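PDB 5NEC: TonB-dependent siderophore receptor from Pseudomonas aeruginosa 39016, which probably takes up iron-loaded siderophores, and drugs conjugated to them, across the outer membrane with energy supplied through TonB. Local coordinates for residues S168-R173 against D197-G202; G658-D663 against R680-A685; L697-V702 against R723-S728. All coordinates share one frame; numbering follows the deposited sequence.

Contact 1 (S168-R173 against D197-G202); sequences SDQTRR and DANVAG
Arg172 and Asp197 form an antiparallel hydrogen-bonded pair. Arg172 N gives its hydrogen to Asp197 O at 2.8 Å, and the bond is nearly straight. Asp197 N returns one to Arg172 O at 3.1 Å, from above the carbonyl plane. Asp197 O also receives a CA-H...O contact from Thr171. Beyond this pair the regular pairing stops, and 168-171 turns as a loop. One more backbone bond crosses there, from Asn199 N to Asp169 O at 2.9 Å, bent at hydrogen to 140°. The Asn199 CB lies close to that same oxygen. The side chains of Gln170 and Asn199 cross obliquely at the surface, amide planes 59° apart, with Gln170 OE1 3.6 Å from Asn199 ND2. On the other side Thr171 OG1 rests 3.6 Å from the Ala198 CB.

The loop is shaped by Asp169. Its CG sits between the backbone N and the carbonyl carbon (chi1 62°), which brings the carboxylate to the backbone and hydroxyl of Thr171, two residues on. Asp169 OD1 accepts from Thr171 N at 3.0 Å, which makes an Asx turn. The Thr171 hydroxyl also bonds to this oxygen, from the same face of the carboxylate plane. OD2 accepts from a water that in turn accepts from Ala201 N, so the carboxylate reaches both segments. Asp169 and Thr171 also touch Leu726. Asp197 OD2 is held by Ser209 on the next strand. The two segments lie at one end of the antiparallel hairpin 172-182/187-200, part of the beta-barrel wall of a TonB-dependent receptor.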
loop_
_atom_site.group_PDB
_atom_site.type_symbol
_atom_site.label_atom_id
_atom_site.label_comp_id
_atom_site.label_asym_id
_atom_site.label_seq_id
_atom_site.Cartn_x
_atom_site.Cartn_y
_atom_site.Cartn_z
ATOM N N SER A 168 7.158 8.578 21.831
ATOM C CA SER A 168 7.182 7.715 23.033
ATOM C C SER A 168 7.677 6.288 22.761
ATOM O O SER A 168 8.072 5.588 23.687
ATOM C CB SER A 168 5.799 7.660 23.668
ATOM O OG SER A 168 4.864 7.150 22.741
ATOM N N ASP A 169 7.646 5.885 21.492
ATOM C CA ASP A 169 8.258 4.652 20.985
ATOM C C ASP A 169 9.708 4.829 20.497
ATOM O O ASP A 169 10.208 4.009 19.740
ATOM C CB ASP A 169 7.384 4.091 19.841
ATOM C CG ASP A 169 7.267 5.052 18.630
ATOM O OD1 ASP A 169 7.815 6.178 18.663
ATOM O OD2 ASP A 169 6.606 4.673 17.647
ATOM N N GLN A 170 10.369 5.891 20.940
ATOM C CA GLN A 170 11.716 6.270 20.493
ATOM C C GLN A 170 11.812 6.696 19.004
ATOM O O GLN A 170 12.890 6.687 18.435
ATOM C CB GLN A 170 12.758 5.180 20.842
ATOM C CG GLN A 170 14.161 5.766 21.034
ATOM C CD GLN A 170 15.221 4.782 21.521
ATOM O OE1 GLN A 170 15.111 4.194 22.585
ATOM N NE2 GLN A 170 16.301 4.678 20.767
ATOM N N THR A 171 10.706 7.094 18.378
ATOM C CA THR A 171 10.757 7.627 17.004
ATOM C C THR A 171 11.689 8.850 16.955
ATOM O O THR A 171 11.565 9.754 17.777
ATOM C CB THR A 171 9.358 8.047 16.477
ATOM O OG1 THR A 171 8.529 6.893 16.342
ATOM C CG2 THR A 171 9.436 8.745 15.106
ATOM N N ARG A 172 12.638 8.837 16.025
ATOM C CA ARG A 172 13.448 9.985 15.704
ATOM C C ARG A 172 13.446 10.069 14.189
ATOM O O ARG A 172 14.146 9.312 13.514
ATOM C CB ARG A 172 14.870 9.809 16.235
ATOM C CG ARG A 172 14.982 9.702 17.751
ATOM C CD ARG A 172 16.465 9.819 18.175
ATOM N NE ARG A 172 16.675 9.633 19.624
ATOM C CZ ARG A 172 17.325 8.619 20.224
ATOM N NH1 ARG A 172 17.909 7.639 19.535
ATOM N NH2 ARG A 172 17.412 8.580 21.556
ATOM N N ARG A 173 12.628 10.979 13.663
ATOM C CA ARG A 173 12.392 11.131 12.229
ATOM C C ARG A 173 12.753 12.550 11.779
ATOM O O ARG A 173 12.287 13.533 12.367
ATOM C CB ARG A 173 10.921 10.864 11.928
ATOM C CG ARG A 173 10.546 10.913 10.450
ATOM C CD ARG A 173 9.086 10.561 10.221
ATOM N NE ARG A 173 8.719 10.649 8.807
ATOM C CZ ARG A 173 8.726 9.651 7.914
ATOM N NH1 ARG A 173 9.095 8.416 8.225
ATOM N NH2 ARG A 173 8.331 9.897 6.674
ATOM N N ASP A 197 14.314 6.336 12.572
ATOM C CA ASP A 197 14.598 5.271 13.521
ATOM C C ASP A 197 13.475 5.265 14.558
ATOM O O ASP A 197 12.963 6.312 14.942
ATOM C CB ASP A 197 15.954 5.486 14.203
ATOM C CG ASP A 197 17.097 5.426 13.233
ATOM O OD1 ASP A 197 17.395 6.442 12.585
ATOM O OD2 ASP A 197 17.709 4.353 13.087
ATOM N N ALA A 198 13.093 4.073 14.991
ATOM C CA ALA A 198 12.010 3.914 15.954
ATOM C C ALA A 198 12.006 2.498 16.472
ATOM O O ALA A 198 12.448 1.575 15.777
ATOM C CB ALA A 198 10.670 4.217 15.294
ATOM N N ASN A 199 11.528 2.339 17.702
ATOM C CA ASN A 199 11.055 1.038 18.204
ATOM C C ASN A 199 9.560 0.917 17.863
ATOM O O ASN A 199 9.022 1.770 17.139
ATOM C CB ASN A 199 11.298 0.934 19.711
ATOM C CG ASN A 199 12.760 1.023 20.061
ATOM O OD1 ASN A 199 13.615 0.654 19.278
ATOM N ND2 ASN A 199 13.050 1.511 21.237
ATOM N N VAL A 200 8.891 -0.128 18.347
ATOM C CA VAL A 200 7.440 -0.267 18.145
ATOM C C VAL A 200 6.752 -0.409 19.504
ATOM O O VAL A 200 7.083 -1.308 20.263
ATOM C CB VAL A 200 7.094 -1.469 17.231
ATOM C CG1 VAL A 200 5.584 -1.591 17.021
ATOM C CG2 VAL A 200 7.807 -1.361 15.890
ATOM N N ALA A 201 5.791 0.470 19.785
ATOM C CA ALA A 201 5.034 0.429 21.040
ATOM C C ALA A 201 4.364 -0.929 21.254
ATOM O O ALA A 201 3.661 -1.438 20.365
ATOM C CB ALA A 201 3.985 1.532 21.080
ATOM N N GLY A 202 4.611 -1.512 22.425
ATOM C CA GLY A 202 4.056 -2.796 22.786
ATOM C C GLY A 202 4.671 -3.995 22.101
ATOM O O GLY A 202 4.063 -5.058 22.106
HETATM O O HOH W 1 4.955 2.571 18.170
#

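Contact 2 (G658-D663 against R680-A685); sequences GAFYVD and RYDAMA
The side chains of Phe660 and Asp682 cross at about a right angle, and the ring and carboxylate planes are 58° apart. Phe660 CE2 lies 3.3 Å from Asp682 OD2, and its CD2 is near Arg680 O; both oxygens approach obliquely. Arg680 NE donates to Asp682 OD1 at 2.8 Å, in the guanidinium plane at its edge and on the syn side of the carboxylate; NH2 adds a weak bond to this salt bridge. The Arg680 chain runs extended to NE, with CG anti to the backbone N (chi1 167°), which brings it alongside Asp682. Asp682 OD2 bridges to Arg75, so the carboxylate is shared by two arginines, which would probably stabilise its negative charge. Asp682 OD1 also accepts from Asn701 N.

These groups share one face of two neighbouring antiparallel strands, 653-666 and 674-688, a hairpin in the barrel wall. Gly658 pairs with Asp682 and Phe660 with Arg680, each through two backbone bonds, among them Phe660 N to Arg680 O at 2.8 Å. Phe660 CZ lies 4.1 Å from Gly658 CA, close to the glycine backbone. On the other face Ala659 CB packs against Tyr681 CE2 at 3.5 Å, in their non-hydrogen-bonded pair.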
loop_
_atom_site.group_PDB
_atom_site.type_symbol
_atom_site.label_atom_id
_atom_site.label_comp_id
_atom_site.label_asym_id
_atom_site.label_seq_id
_atom_site.Cartn_x
_atom_site.Cartn_y
_atom_site.Cartn_z
ATOM N N GLY A 658 -9.482 10.452 14.910
ATOM C CA GLY A 658 -10.009 9.441 14.037
ATOM C C GLY A 658 -10.555 8.266 14.807
ATOM O O GLY A 658 -10.063 7.952 15.880
ATOM N N ALA A 659 -11.584 7.641 14.248
ATOM C CA ALA A 659 -12.123 6.390 14.747
ATOM C C ALA A 659 -12.093 5.405 13.587
ATOM O O ALA A 659 -12.567 5.716 12.488
ATOM C CB ALA A 659 -13.542 6.579 15.241
ATOM N N PHE A 660 -11.530 4.220 13.828
ATOM C CA PHE A 660 -11.382 3.218 12.781
ATOM C C PHE A 660 -11.921 1.897 13.291
ATOM O O PHE A 660 -11.500 1.438 14.341
ATOM C CB PHE A 660 -9.907 3.087 12.384
ATOM C CG PHE A 660 -9.247 4.405 12.077
ATOM C CD1 PHE A 660 -9.371 4.981 10.827
ATOM C CD2 PHE A 660 -8.526 5.086 13.057
ATOM C CE1 PHE A 660 -8.775 6.205 10.546
ATOM C CE2 PHE A 660 -7.936 6.309 12.787
ATOM C CZ PHE A 660 -8.065 6.875 11.529
ATOM N N TYR A 661 -12.859 1.303 12.562
ATOM C CA TYR A 661 -13.332 -0.049 12.856
ATOM C C TYR A 661 -12.934 -1.013 11.723
ATOM O O TYR A 661 -13.031 -0.676 10.538
ATOM C CB TYR A 661 -14.851 -0.059 13.099
ATOM C CG TYR A 661 -15.420 -1.445 13.269
ATOM C CD1 TYR A 661 -15.356 -2.100 14.499
ATOM C CD2 TYR A 661 -16.000 -2.125 12.187
ATOM C CE1 TYR A 661 -15.863 -3.372 14.657
ATOM C CE2 TYR A 661 -16.515 -3.401 12.337
ATOM C CZ TYR A 661 -16.444 -4.013 13.580
ATOM O OH TYR A 661 -16.934 -5.279 13.746
ATOM N N VAL A 662 -12.462 -2.198 12.098
ATOM C CA VAL A 662 -12.241 -3.290 11.144
ATOM C C VAL A 662 -12.863 -4.551 11.747
ATOM O O VAL A 662 -12.545 -4.909 12.863
ATOM C CB VAL A 662 -10.735 -3.528 10.840
ATOM C CG1 VAL A 662 -10.551 -4.728 9.925
ATOM C CG2 VAL A 662 -10.102 -2.305 10.210
ATOM N N ASP A 663 -13.727 -5.208 10.979
ATOM C CA ASP A 663 -14.414 -6.454 11.369
ATOM C C ASP A 663 -13.383 -7.590 11.431
ATOM O O ASP A 663 -12.227 -7.404 11.044
ATOM C CB ASP A 663 -15.484 -6.757 10.309
ATOM C CG ASP A 663 -16.616 -7.621 10.795
ATOM O OD1 ASP A 663 -16.450 -8.395 11.762
ATOM O OD2 ASP A 663 -17.692 -7.533 10.162
ATOM N N ARG A 680 -10.192 1.364 16.887
ATOM C CA ARG A 680 -9.006 2.144 17.236
ATOM C C ARG A 680 -9.368 3.617 17.171
ATOM O O ARG A 680 -10.071 4.041 16.252
ATOM C CB ARG A 680 -7.871 1.838 16.264
ATOM C CG ARG A 680 -6.708 2.820 16.335
ATOM C CD ARG A 680 -5.667 2.559 15.271
ATOM N NE ARG A 680 -4.730 3.673 15.196
ATOM C CZ ARG A 680 -3.597 3.698 14.488
ATOM N NH1 ARG A 680 -3.192 2.660 13.767
ATOM N NH2 ARG A 680 -2.843 4.788 14.507
ATOM N N TYR A 681 -8.866 4.393 18.128
ATOM C CA TYR A 681 -9.074 5.844 18.119
ATOM C C TYR A 681 -7.738 6.568 18.135
ATOM O O TYR A 681 -6.817 6.128 18.805
ATOM C CB TYR A 681 -9.970 6.291 19.288
ATOM C CG TYR A 681 -11.349 5.649 19.280
ATOM C CD1 TYR A 681 -11.567 4.426 19.918
ATOM C CD2 TYR A 681 -12.438 6.258 18.641
ATOM C CE1 TYR A 681 -12.813 3.818 19.920
ATOM C CE2 TYR A 681 -13.696 5.661 18.639
ATOM C CZ TYR A 681 -13.867 4.430 19.283
ATOM O OH TYR A 681 -15.097 3.800 19.311
ATOM N N ASP A 682 -7.644 7.652 17.365
ATOM C CA ASP A 682 -6.460 8.511 17.284
ATOM C C ASP A 682 -6.828 9.955 17.638
ATOM O O ASP A 682 -7.956 10.368 17.400
ATOM C CB ASP A 682 -5.929 8.502 15.855
ATOM C CG ASP A 682 -5.315 7.163 15.438
ATOM O OD1 ASP A 682 -5.111 6.255 16.286
ATOM O OD2 ASP A 682 -5.007 7.020 14.237
ATOM N N ALA A 683 -5.886 10.725 18.178
ATOM C CA ALA A 683 -6.111 12.149 18.495
ATOM C C ALA A 683 -4.970 12.987 17.952
ATOM O O ALA A 683 -3.850 12.492 17.873
ATOM C CB ALA A 683 -6.233 12.351 20.002
ATOM N N MET A 684 -5.251 14.242 17.578
ATOM C CA MET A 684 -4.201 15.215 17.243
ATOM C C MET A 684 -4.537 16.649 17.646
ATOM O O MET A 684 -5.698 17.036 17.749
ATOM C CB MET A 684 -3.832 15.177 15.741
ATOM C CG MET A 684 -4.735 15.944 14.769
ATOM S SD MET A 684 -4.449 17.729 14.534
ATOM C CE MET A 684 -2.931 17.710 13.610
ATOM N N ALA A 685 -3.482 17.438 17.825
ATOM C CA ALA A 685 -3.587 18.862 18.035
ATOM C C ALA A 685 -2.404 19.517 17.352
ATOM O O ALA A 685 -1.301 18.965 17.379
ATOM C CB ALA A 685 -3.571 19.155 19.521
#

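Contact 3 (L697-V702 against R723-S728)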
loop_
_atom_site.group_PDB
_atom_site.type_symbol
_atom_site.label_atom_id
_atom_site.label_comp_id
_atom_site.label_asym_id
_atom_site.label_seq_id
_atom_site.Cartn_x
_atom_site.Cartn_y
_atom_site.Cartn_z
ATOM N N LEU A 697 0.982 17.432 17.774
ATOM C CA LEU A 697 0.937 16.317 18.713
ATOM C C LEU A 697 0.012 15.292 18.097
ATOM O O LEU A 697 -1.067 15.649 17.624
ATOM C CB LEU A 697 0.375 16.779 20.071
ATOM C CG LEU A 697 0.167 15.731 21.174
ATOM C CD1 LEU A 697 1.467 15.042 21.565
ATOM C CD2 LEU A 697 -0.434 16.392 22.410
ATOM N N ASN A 698 0.442 14.034 18.059
ATOM C CA ASN A 698 -0.423 12.928 17.644
ATOM C C ASN A 698 -0.423 11.849 18.720
ATOM O O ASN A 698 0.634 11.493 19.252
ATOM C CB ASN A 698 0.069 12.339 16.318
ATOM C CG ASN A 698 -0.260 13.217 15.142
ATOM O OD1 ASN A 698 0.484 14.155 14.817
ATOM N ND2 ASN A 698 -1.385 12.912 14.488
ATOM N N VAL A 699 -1.603 11.333 19.027
ATOM C CA VAL A 699 -1.734 10.172 19.889
ATOM C C VAL A 699 -2.372 9.097 19.028
ATOM O O VAL A 699 -3.505 9.250 18.571
ATOM C CB VAL A 699 -2.570 10.483 21.158
ATOM C CG1 VAL A 699 -2.673 9.254 22.059
ATOM C CG2 VAL A 699 -1.922 11.614 21.942
ATOM N N GLN A 700 -1.611 8.042 18.768
ATOM C CA GLN A 700 -2.056 6.926 17.944
ATOM C C GLN A 700 -2.487 5.826 18.889
ATOM O O GLN A 700 -1.734 5.487 19.800
ATOM C CB GLN A 700 -0.926 6.389 17.047
ATOM C CG GLN A 700 -0.094 7.430 16.314
ATOM C CD GLN A 700 -0.851 8.197 15.244
ATOM O OE1 GLN A 700 -2.086 8.175 15.172
ATOM N NE2 GLN A 700 -0.101 8.893 14.400
ATOM N N ASN A 701 -3.675 5.263 18.641
ATOM C CA ASN A 701 -4.224 4.180 19.440
ATOM C C ASN A 701 -4.379 4.696 20.872
ATOM O O ASN A 701 -3.657 4.304 21.776
ATOM C CB ASN A 701 -3.330 2.949 19.338
ATOM C CG ASN A 701 -3.994 1.688 19.832
ATOM O OD1 ASN A 701 -5.093 1.712 20.386
ATOM N ND2 ASN A 701 -3.308 0.560 19.639
ATOM N N VAL A 702 -5.337 5.603 21.041
ATOM C CA VAL A 702 -5.517 6.367 22.273
ATOM C C VAL A 702 -5.786 5.451 23.461
ATOM O O VAL A 702 -5.246 5.677 24.533
ATOM C CB VAL A 702 -6.637 7.426 22.146
ATOM C CG1 VAL A 702 -6.945 8.083 23.495
ATOM C CG2 VAL A 702 -6.249 8.499 21.140
ATOM N N ARG A 723 -0.318 2.182 21.967
ATOM C CA ARG A 723 -0.374 3.630 22.114
ATOM C C ARG A 723 0.991 4.267 21.843
ATOM O O ARG A 723 2.012 3.850 22.387
ATOM C CB ARG A 723 -0.893 4.070 23.499
ATOM C CG ARG A 723 -0.864 5.583 23.680
ATOM C CD ARG A 723 -1.764 6.096 24.787
ATOM N NE ARG A 723 -1.487 5.431 26.061
ATOM C CZ ARG A 723 -2.379 4.784 26.825
ATOM N NH1 ARG A 723 -3.675 4.703 26.505
ATOM N NH2 ARG A 723 -1.973 4.200 27.952
ATOM N N THR A 724 0.973 5.290 20.998
ATOM C CA THR A 724 2.168 5.993 20.587
ATOM C C THR A 724 1.866 7.496 20.579
ATOM O O THR A 724 0.855 7.936 20.027
ATOM C CB THR A 724 2.607 5.494 19.208
ATOM O OG1 THR A 724 2.810 4.076 19.283
ATOM C CG2 THR A 724 3.892 6.164 18.755
ATOM N N ILE A 725 2.755 8.265 21.203
ATOM C CA ILE A 725 2.635 9.724 21.296
ATOM C C ILE A 725 3.766 10.327 20.459
ATOM O O ILE A 725 4.929 9.996 20.674
ATOM C CB ILE A 725 2.688 10.187 22.775
ATOM C CG1 ILE A 725 1.535 9.522 23.557
ATOM C CG2 ILE A 725 2.596 11.712 22.878
ATOM C CD1 ILE A 725 1.545 9.725 25.047
ATOM N N LEU A 726 3.422 11.179 19.492
ATOM C CA LEU A 726 4.421 11.807 18.599
ATOM C C LEU A 726 4.326 13.332 18.717
ATOM O O LEU A 726 3.229 13.888 18.668
ATOM C CB LEU A 726 4.195 11.374 17.139
ATOM C CG LEU A 726 4.169 9.866 16.816
ATOM C CD1 LEU A 726 3.668 9.620 15.397
ATOM C CD2 LEU A 726 5.531 9.214 17.034
ATOM N N PHE A 727 5.468 13.992 18.905
ATOM C CA PHE A 727 5.557 15.449 18.870
ATOM C C PHE A 727 6.376 15.852 17.660
ATOM O O PHE A 727 7.515 15.428 17.530
ATOM C CB PHE A 727 6.223 16.018 20.133
ATOM C CG PHE A 727 6.020 17.512 20.299
ATOM C CD1 PHE A 727 4.894 18.023 20.971
ATOM C CD2 PHE A 727 6.949 18.428 19.780
ATOM C CE1 PHE A 727 4.711 19.406 21.114
ATOM C CE2 PHE A 727 6.762 19.811 19.925
ATOM C CZ PHE A 727 5.641 20.300 20.592
ATOM N N SER A 728 5.802 16.687 16.803
ATOM C CA SER A 728 6.471 17.186 15.583
ATOM C C SER A 728 6.716 18.682 15.628
ATOM O O SER A 728 5.853 19.427 16.069
ATOM C CB SER A 728 5.616 16.886 14.355
ATOM O OG SER A 728 5.670 15.508 14.092
#
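Arg723 runs its side chain along the turn at 701-702, and each part of it meets a carbonyl. Arg723 CB lies 3.3 Å from Asn701 O, and CG stays close to the same oxygen. Arg723 CD passes on to Val702 O at 3.5 Å. A bend at chi3 (54°) then swings the guanidinium round, and Arg723 NH1 donates to Val702 O at 2.7 Å. This oxygen is almost exactly in the guanidinium plane, at its edge. The start of the segment is fixed too: Arg723 N donates to Asp704.

Next to this end, 693-700 and 724-733 pair as antiparallel strands of the barrel wall. The second also pairs with 159-167, so it joins the last strands of the barrel to the first. Asn698 and Leu726, and Gln700 and Thr724, are hydrogen-bonded pairs, with Gln700 N to Thr724 O at 2.8 Å. These four side chains share one face and are buried. Gln700 is bent at chi2 (-67°) and crosses Leu726 at about a right angle, its NE2 4.0 Å from Leu726 CD1; that NE2 donates to Thr65 O. Asn698 ND2 likewise donates to Asp64 O. On the other face Leu697 and Ile725 lie side by side, pointing the same way, with Leu697 CD1 3.8 Å from Ile725 CG2, and Val699 packs more loosely on Ile725.

How the contacts relate
All three contacts lie in the antiparallel barrel wall. Contact 1 is at the surface, while contacts 2 and 3 are partly buried. Contacts 2 and 3 are neighbours, because strands 674-688 and 693-700 pair: Tyr681 O and Val702 N, 2.7 Å apart, probably bond. Contact 3 also meets contact 1, where Ser168 OG probably bonds to Ile725 N and Ala201 packs on Thr724. Contacts 1 and 2 do not touch; their nearest atoms are about 10 Å apart. Contact 1 uses an Asx turn and a water. Contacts 2 and 3 share regular pairing; contact 2 adds a salt bridge beside a ring, contact 3 apolar packing, buried amides and an arginine bonded to a carbonyl.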